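Long-range contact in orotidine 5'-phosphate decarboxylase (Sulfolobus solfataricus, PDB 4DBD), which probably catalyses the decarboxylation of orotidine 5'-monophosphate to uridine 5'-monophosphate, the last step of de novo UMP synthesis: residues 44-48 against 75-79. Sequence-based numbering, arbitrary orientation.
Sequences TRELL and RLSFA
The guanidinium of Arg45 and the ring of Phe78 meet almost at right angles, their planes 86° apart. One face of the guanidinium lies against the CD2 side of the ring, so the aromatic presents its edge to the flat cationic group; this is not a parallel stack, and the modelled separation there is too short to be trusted in detail. Over one face of the ring lies Leu76 O, 4.0 Å above the plane of Phe78 and offset toward its rim. At the guanidinium's own edge lie Arg75 O, just ahead of the turn, and Ser77 N within it. Arg45 NH2 donates to Arg75 O at 2.6 Å, nearly straight at 167° and within the guanidinium plane, yet it reaches the oxygen from above the carbonyl plane. The partial negative charge of a carbonyl oxygen suits it as acceptor for an arginine. Arg75 itself turns its side chain away, to a salt bridge with Asp38 of the second subunit.

The methylene chain of Arg45 is extended from CG to NE, which carries the charged end across the gap from the helix while CG rests 3.5 Å from CD2 of Phe78. An arginine thus serves twice, greasy along its stem and polar at its end. With chi1 at 60°, Phe78 sets CD2 against the guanidinium and CE1 beside Leu48, whose CD1 approaches obliquely to 3.3 Å from Phe78 CE1. The branched, buried leucine also packs on Val31 of strand 28-32, and Phe78 reaches Val58 of strand 55-62.

The turn is type I, from Leu76 to Ala79, closed by Ala79 N to Leu76 O at 3.1 Å. The arginine bond and the Leu48-Phe78 packing join helix 41-48 to the loop leading into strand 81-85, on the outside of a TIM barrel.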
# COMPACT_ATOMS: atom_id res chain seq x y z
N THR A 44 1.86 12.18 -14.45
CA THR A 44 1.79 10.75 -14.65
C THR A 44 0.67 10.39 -15.63
O THR A 44 0.86 9.57 -16.52
CB THR A 44 1.62 9.97 -13.31
OG1 THR A 44 2.78 10.17 -12.49
CG2 THR A 44 1.47 8.49 -13.59
N ARG A 45 -0.49 11.02 -15.48
CA ARG A 45 -1.62 10.77 -16.37
C ARG A 45 -1.31 11.15 -17.82
O ARG A 45 -1.61 10.41 -18.75
CB ARG A 45 -2.87 11.51 -15.87
CG ARG A 45 -3.44 10.97 -14.55
CD ARG A 45 -4.77 11.61 -14.19
NE ARG A 45 -5.53 10.82 -13.21
CZ ARG A 45 -6.51 9.98 -13.52
NH1 ARG A 45 -6.88 9.80 -14.79
NH2 ARG A 45 -7.13 9.30 -12.56
N GLU A 46 -0.70 12.32 -17.99
CA GLU A 46 -0.29 12.78 -19.31
C GLU A 46 0.64 11.77 -19.99
O GLU A 46 0.49 11.46 -21.17
CB GLU A 46 0.42 14.13 -19.20
CG GLU A 46 0.91 14.67 -20.52
CD GLU A 46 1.46 16.08 -20.42
OE1 GLU A 46 1.47 16.64 -19.30
OE2 GLU A 46 1.88 16.63 -21.46
N LEU A 47 1.60 11.26 -19.23
CA LEU A 47 2.57 10.31 -19.77
C LEU A 47 1.92 9.08 -20.39
O LEU A 47 2.42 8.52 -21.36
CB LEU A 47 3.54 9.88 -18.65
CG LEU A 47 4.77 9.08 -19.09
CD1 LEU A 47 5.55 9.82 -20.16
CD2 LEU A 47 5.66 8.75 -17.90
N LEU A 48 0.79 8.65 -19.82
CA LEU A 48 0.18 7.38 -20.19
C LEU A 48 -0.91 7.46 -21.26
O LEU A 48 -1.46 6.44 -21.68
CB LEU A 48 -0.40 6.70 -18.95
CG LEU A 48 0.65 6.20 -17.96
CD1 LEU A 48 0.01 5.85 -16.64
CD2 LEU A 48 1.39 5.00 -18.54
N ARG A 75 -9.41 8.04 -8.12
CA ARG A 75 -8.52 9.10 -8.60
C ARG A 75 -7.50 8.59 -9.62
O ARG A 75 -6.57 9.32 -9.98
CB ARG A 75 -7.78 9.75 -7.41
CG ARG A 75 -8.60 10.74 -6.58
CD ARG A 75 -9.69 10.06 -5.78
NE ARG A 75 -9.67 10.48 -4.38
CZ ARG A 75 -10.69 10.34 -3.53
NH1 ARG A 75 -11.83 9.80 -3.93
NH2 ARG A 75 -10.56 10.75 -2.27
N LEU A 76 -7.67 7.36 -10.08
CA LEU A 76 -6.72 6.72 -10.99
C LEU A 76 -7.43 6.06 -12.17
O LEU A 76 -7.00 5.00 -12.65
CB LEU A 76 -5.87 5.69 -10.23
CG LEU A 76 -5.17 6.18 -8.97
CD1 LEU A 76 -4.85 5.02 -8.02
CD2 LEU A 76 -3.92 6.98 -9.28
N SER A 77 -8.51 6.68 -12.64
CA SER A 77 -9.37 6.08 -13.66
C SER A 77 -8.71 5.85 -15.03
O SER A 77 -9.28 5.19 -15.89
CB SER A 77 -10.63 6.93 -13.84
OG SER A 77 -10.29 8.31 -13.93
N PHE A 78 -7.51 6.38 -15.23
CA PHE A 78 -6.82 6.16 -16.50
C PHE A 78 -6.40 4.69 -16.61
O PHE A 78 -6.19 4.17 -17.70
CB PHE A 78 -5.62 7.08 -16.64
CG PHE A 78 -4.58 6.90 -15.57
CD1 PHE A 78 -3.59 5.94 -15.70
CD2 PHE A 78 -4.62 7.68 -14.43
CE1 PHE A 78 -2.64 5.78 -14.71
CE2 PHE A 78 -3.67 7.52 -13.44
CZ PHE A 78 -2.68 6.57 -13.58
N ALA A 79 -6.31 4.02 -15.46
CA ALA A 79 -5.86 2.63 -15.40
C ALA A 79 -6.93 1.63 -15.84
O ALA A 79 -8.12 1.83 -15.58
CB ALA A 79 -5.40 2.30 -13.99